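Local structure of putative 2OG-Fe(II) oxygenase family protein (Caulobacter crescentus CB15, 3OOX) at residues 268-280 / 291-303. The protein probably acts as an iron(II)- and 2-oxoglutarate-dependent oxygenase, with an inferred ethylene-forming and arginine-oxidising activity. Residues are numbered along the deposited sequence; the frame is centred on the assembly and turned at random.
Sequences FLHFASDYEIKTL and RYPESITADEFLQ
I277 and I296 form the hydrogen-bonded pair of a two-stranded antiparallel ribbon, I277 N to I296 O at 2.8 Å and I296 N to I277 O at 3.2 Å, with E276 and T297 the non-hydrogen-bonded pair. The ribbon joins the chain leaving central-sheet strand 262-269 to the C-terminal helix 298-309. The type I turn A272-Y275 receives two spare N-H groups of that helix's first turn: A298 N lies nearly in line with the Y275 C=O bond (2.8 Å from Y275 O), though bent at its hydrogen (144°), while D299 N meets an in-plane lone pair of S273 O (3.0 Å). T297, the N-cap, and E300 form a capping box: a chi1 of 63° sets T297 OG1 between backbone N and carbonyl carbon, where it accepts from E300 N, and E300 OE1 takes T297 N in return, almost straight (176°). A298 suits its tight place, its lone methyl fitting 3.3 Å from A272 O and against F271 CB, while I277 reaches the A298 backbone with CD1. L302 brings CD1 to the edge of the H270 ring. The small S273 lets D299 CB pack against it, and its buried hydroxyl, bonded also to H114, shares a water that donates to D299 OD1 at 2.7 Å.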
loop_
_atom_site.group_PDB
_atom_site.type_symbol
_atom_site.label_atom_id
_atom_site.label_comp_id
_atom_site.label_asym_id
_atom_site.label_seq_id
_atom_site.Cartn_x
_atom_site.Cartn_y
_atom_site.Cartn_z
ATOM N N PHE A 268 1.014 3.176 0.711
ATOM C CA PHE A 268 0.837 2.619 2.052
ATOM C C PHE A 268 0.283 3.713 2.963
ATOM O O PHE A 268 1.045 4.567 3.492
ATOM C CB PHE A 268 2.169 2.076 2.563
ATOM C CG PHE A 268 2.745 0.986 1.710
ATOM C CD1 PHE A 268 2.355 -0.330 1.894
ATOM C CD2 PHE A 268 3.672 1.263 0.717
ATOM C CE1 PHE A 268 2.913 -1.340 1.136
ATOM C CE2 PHE A 268 4.180 0.244 -0.085
ATOM C CZ PHE A 268 3.775 -1.055 0.124
ATOM N N LEU A 269 -1.046 3.653 3.166
ATOM C CA LEU A 269 -1.736 4.638 3.959
ATOM C C LEU A 269 -1.631 4.260 5.419
ATOM O O LEU A 269 -1.914 3.113 5.798
ATOM C CB LEU A 269 -3.200 4.755 3.535
ATOM C CG LEU A 269 -3.984 5.990 3.960
ATOM C CD1 LEU A 269 -5.166 6.226 2.974
ATOM C CD2 LEU A 269 -4.467 5.892 5.409
ATOM N N HIS A 270 -1.154 5.209 6.235
ATOM C CA HIS A 270 -0.939 5.031 7.667
ATOM C C HIS A 270 -1.778 6.024 8.456
ATOM O O HIS A 270 -2.108 7.119 7.974
ATOM C CB HIS A 270 0.498 5.386 8.038
ATOM C CG HIS A 270 1.533 4.368 7.663
ATOM N ND1 HIS A 270 1.820 3.971 6.364
ATOM C CD2 HIS A 270 2.413 3.702 8.454
ATOM C CE1 HIS A 270 2.843 3.126 6.388
ATOM N NE2 HIS A 270 3.208 2.937 7.634
ATOM N N PHE A 271 -2.102 5.630 9.691
ATOM C CA PHE A 271 -2.695 6.547 10.634
ATOM C C PHE A 271 -1.655 7.666 10.992
ATOM O O PHE A 271 -0.447 7.537 10.854
ATOM C CB PHE A 271 -3.056 5.833 11.943
ATOM C CG PHE A 271 -4.214 4.891 11.855
ATOM C CD1 PHE A 271 -5.420 5.287 11.322
ATOM C CD2 PHE A 271 -4.137 3.609 12.401
ATOM C CE1 PHE A 271 -6.497 4.427 11.251
ATOM C CE2 PHE A 271 -5.248 2.765 12.384
ATOM C CZ PHE A 271 -6.419 3.160 11.775
ATOM N N ALA A 272 -2.180 8.770 11.517
ATOM C CA ALA A 272 -1.394 9.758 12.227
ATOM C C ALA A 272 -0.553 9.116 13.338
ATOM O O ALA A 272 -1.027 8.260 14.089
ATOM C CB ALA A 272 -2.344 10.796 12.833
ATOM N N SER A 273 0.689 9.550 13.434
ATOM C CA SER A 273 1.661 8.998 14.382
ATOM C C SER A 273 1.184 8.995 15.830
ATOM O O SER A 273 1.397 8.039 16.562
ATOM C CB SER A 273 2.951 9.788 14.319
ATOM O OG SER A 273 3.556 9.598 13.078
ATOM N N ASP A 274 0.505 10.073 16.211
ATOM C CA ASP A 274 -0.042 10.220 17.543
ATOM C C ASP A 274 -1.460 9.691 17.777
ATOM O O ASP A 274 -2.041 9.908 18.864
ATOM C CB ASP A 274 0.079 11.700 17.999
ATOM C CG ASP A 274 -0.651 12.696 17.091
ATOM O OD1 ASP A 274 -1.295 12.249 16.121
ATOM O OD2 ASP A 274 -0.631 13.936 17.405
ATOM N N TYR A 275 -2.028 8.996 16.790
ATOM C CA TYR A 275 -3.357 8.412 16.919
ATOM C C TYR A 275 -3.266 7.197 17.842
ATOM O O TYR A 275 -2.481 6.274 17.595
ATOM C CB TYR A 275 -3.904 7.977 15.574
ATOM C CG TYR A 275 -5.227 7.264 15.676
ATOM C CD1 TYR A 275 -6.338 7.908 16.165
ATOM C CD2 TYR A 275 -5.383 5.950 15.237
ATOM C CE1 TYR A 275 -7.549 7.283 16.255
ATOM C CE2 TYR A 275 -6.590 5.320 15.303
ATOM C CZ TYR A 275 -7.680 5.981 15.807
ATOM O OH TYR A 275 -8.908 5.337 15.881
ATOM N N GLU A 276 -4.051 7.210 18.924
ATOM C CA GLU A 276 -4.115 6.077 19.825
ATOM C C GLU A 276 -5.087 5.053 19.235
ATOM O O GLU A 276 -6.297 5.316 19.009
ATOM C CB GLU A 276 -4.583 6.484 21.229
ATOM C CG GLU A 276 -4.746 5.268 22.128
ATOM C CD GLU A 276 -5.202 5.610 23.555
ATOM O OE1 GLU A 276 -6.397 5.874 23.729
ATOM O OE2 GLU A 276 -4.371 5.591 24.462
ATOM N N ILE A 277 -4.526 3.881 18.936
ATOM C CA ILE A 277 -5.284 2.737 18.492
ATOM C C ILE A 277 -5.824 2.037 19.728
ATOM O O ILE A 277 -5.068 1.429 20.497
ATOM C CB ILE A 277 -4.425 1.742 17.624
ATOM C CG1 ILE A 277 -3.788 2.469 16.439
ATOM C CG2 ILE A 277 -5.255 0.532 17.187
ATOM C CD1 ILE A 277 -2.764 1.601 15.712
ATOM N N LYS A 278 -7.133 2.142 19.903
ATOM C CA LYS A 278 -7.856 1.554 21.022
ATOM C C LYS A 278 -9.029 0.759 20.444
ATOM O O LYS A 278 -9.792 1.244 19.608
ATOM C CB LYS A 278 -8.318 2.644 21.993
ATOM C CG LYS A 278 -9.191 2.115 23.125
ATOM C CD LYS A 278 -9.524 3.223 24.124
ATOM C CE LYS A 278 -10.297 2.661 25.312
ATOM N NZ LYS A 278 -11.621 2.087 24.904
ATOM N N THR A 279 -9.147 -0.495 20.873
ATOM C CA THR A 279 -10.052 -1.430 20.211
ATOM C C THR A 279 -11.463 -0.881 20.098
ATOM O O THR A 279 -12.032 -0.373 21.084
ATOM C CB THR A 279 -10.102 -2.771 20.960
ATOM O OG1 THR A 279 -8.759 -3.148 21.333
ATOM C CG2 THR A 279 -10.800 -3.842 20.084
ATOM N N LEU A 280 -12.048 -0.995 18.909
ATOM C CA LEU A 280 -13.430 -0.555 18.717
ATOM C C LEU A 280 -14.333 -1.417 19.587
ATOM O O LEU A 280 -14.316 -2.649 19.515
ATOM C CB LEU A 280 -13.839 -0.668 17.254
ATOM C CG LEU A 280 -13.086 0.237 16.262
ATOM C CD1 LEU A 280 -13.500 -0.103 14.848
ATOM C CD2 LEU A 280 -13.331 1.717 16.553
ATOM N N ARG A 291 -8.510 -8.432 22.138
ATOM C CA ARG A 291 -7.164 -8.983 22.028
ATOM C C ARG A 291 -6.099 -7.952 22.387
ATOM O O ARG A 291 -4.917 -8.301 22.533
ATOM C CB ARG A 291 -6.934 -9.482 20.604
ATOM C CG ARG A 291 -7.929 -10.478 20.162
ATOM C CD ARG A 291 -7.700 -10.830 18.706
ATOM N NE ARG A 291 -8.898 -11.459 18.168
ATOM C CZ ARG A 291 -8.921 -12.288 17.132
ATOM N NH1 ARG A 291 -7.804 -12.603 16.464
ATOM N NH2 ARG A 291 -10.077 -12.791 16.745
ATOM N N TYR A 292 -6.516 -6.698 22.558
ATOM C CA TYR A 292 -5.601 -5.582 22.733
ATOM C C TYR A 292 -5.990 -4.706 23.926
ATOM O O TYR A 292 -6.337 -3.552 23.755
ATOM C CB TYR A 292 -5.541 -4.767 21.428
ATOM C CG TYR A 292 -5.305 -5.655 20.209
ATOM C CD1 TYR A 292 -4.048 -6.191 19.972
ATOM C CD2 TYR A 292 -6.339 -5.975 19.308
ATOM C CE1 TYR A 292 -3.808 -7.024 18.898
ATOM C CE2 TYR A 292 -6.107 -6.803 18.212
ATOM C CZ TYR A 292 -4.839 -7.314 18.011
ATOM O OH TYR A 292 -4.611 -8.129 16.926
ATOM N N PRO A 293 -5.912 -5.271 25.143
ATOM C CA PRO A 293 -6.357 -4.504 26.304
ATOM C C PRO A 293 -5.513 -3.262 26.573
ATOM O O PRO A 293 -6.010 -2.334 27.226
ATOM C CB PRO A 293 -6.234 -5.504 27.458
ATOM C CG PRO A 293 -5.198 -6.473 27.033
ATOM C CD PRO A 293 -5.372 -6.584 25.527
ATOM N N GLU A 294 -4.258 -3.255 26.097
ATOM C CA GLU A 294 -3.393 -2.091 26.199
ATOM C C GLU A 294 -3.365 -1.378 24.846
ATOM O O GLU A 294 -2.933 -1.963 23.838
ATOM C CB GLU A 294 -1.974 -2.516 26.583
ATOM C CG GLU A 294 -1.896 -3.377 27.855
ATOM C CD GLU A 294 -1.133 -4.684 27.643
ATOM O OE1 GLU A 294 -1.636 -5.561 26.905
ATOM O OE2 GLU A 294 -0.040 -4.839 28.229
ATOM N N SER A 295 -3.837 -0.135 24.821
ATOM C CA SER A 295 -3.830 0.627 23.579
ATOM C C SER A 295 -2.407 1.059 23.221
ATOM O O SER A 295 -1.475 0.923 24.013
ATOM C CB SER A 295 -4.761 1.828 23.688
ATOM O OG SER A 295 -6.070 1.414 24.041
ATOM N N ILE A 296 -2.235 1.579 22.004
ATOM C CA ILE A 296 -0.896 1.878 21.477
ATOM C C ILE A 296 -1.033 2.972 20.445
ATOM O O ILE A 296 -2.038 3.005 19.733
ATOM C CB ILE A 296 -0.227 0.590 20.859
ATOM C CG1 ILE A 296 1.262 0.815 20.623
ATOM C CG2 ILE A 296 -0.960 0.115 19.565
ATOM C CD1 ILE A 296 2.049 -0.474 20.380
ATOM N N THR A 297 -0.080 3.904 20.368
ATOM C CA THR A 297 -0.154 4.895 19.299
ATOM C C THR A 297 0.250 4.230 17.985
ATOM O O THR A 297 0.988 3.247 17.983
ATOM C CB THR A 297 0.743 6.110 19.489
ATOM O OG1 THR A 297 2.128 5.728 19.490
ATOM C CG2 THR A 297 0.438 6.845 20.822
ATOM N N ALA A 298 -0.186 4.796 16.868
ATOM C CA ALA A 298 0.203 4.247 15.569
ATOM C C ALA A 298 1.720 4.231 15.426
ATOM O O ALA A 298 2.317 3.251 14.921
ATOM C CB ALA A 298 -0.418 5.082 14.438
ATOM N N ASP A 299 2.409 5.280 15.900
ATOM C CA ASP A 299 3.851 5.295 15.737
ATOM C C ASP A 299 4.532 4.250 16.624
ATOM O O ASP A 299 5.527 3.637 16.197
ATOM C CB ASP A 299 4.480 6.669 15.959
ATOM C CG ASP A 299 5.893 6.714 15.445
ATOM O OD1 ASP A 299 6.061 6.518 14.208
ATOM O OD2 ASP A 299 6.811 6.872 16.285
ATOM N N GLU A 300 4.043 4.051 17.839
ATOM C CA GLU A 300 4.552 3.008 18.737
ATOM C C GLU A 300 4.410 1.630 18.073
ATOM O O GLU A 300 5.296 0.784 18.152
ATOM C CB GLU A 300 3.792 3.029 20.094
ATOM C CG GLU A 300 4.187 4.187 21.071
ATOM C CD GLU A 300 3.170 4.517 22.216
ATOM O OE1 GLU A 300 2.119 3.849 22.430
ATOM O OE2 GLU A 300 3.464 5.494 22.958
ATOM N N PHE A 301 3.250 1.418 17.475
ATOM C CA PHE A 301 2.930 0.144 16.791
ATOM C C PHE A 301 3.829 -0.045 15.575
ATOM O O PHE A 301 4.352 -1.138 15.358
ATOM C CB PHE A 301 1.475 0.140 16.381
ATOM C CG PHE A 301 1.019 -1.139 15.723
ATOM C CD1 PHE A 301 0.711 -2.234 16.465
ATOM C CD2 PHE A 301 0.909 -1.221 14.342
ATOM C CE1 PHE A 301 0.268 -3.396 15.871
ATOM C CE2 PHE A 301 0.468 -2.385 13.731
ATOM C CZ PHE A 301 0.152 -3.471 14.507
ATOM N N LEU A 302 4.029 1.041 14.819
ATOM C CA LEU A 302 4.929 1.026 13.678
ATOM C C LEU A 302 6.305 0.622 14.114
ATOM O O LEU A 302 6.916 -0.280 13.513
ATOM C CB LEU A 302 4.969 2.403 13.006
ATOM C CG LEU A 302 5.739 2.511 11.700
ATOM C CD1 LEU A 302 5.277 1.470 10.677
ATOM C CD2 LEU A 302 5.583 3.919 11.172
ATOM N N GLN A 303 6.825 1.267 15.149
ATOM C CA GLN A 303 8.163 0.958 15.605
ATOM C C GLN A 303 8.255 -0.489 16.080
ATOM O O GLN A 303 9.261 -1.169 15.802
ATOM C CB GLN A 303 8.581 1.875 16.730
ATOM C CG GLN A 303 8.827 3.318 16.322
ATOM C CD GLN A 303 9.283 4.139 17.492
ATOM O OE1 GLN A 303 10.280 3.804 18.140
ATOM N NE2 GLN A 303 8.552 5.203 17.800
HETATM O O HOH W 1 4.060 6.951 12.432
HETATM O O HOH W 2 -7.035 -1.058 23.032
#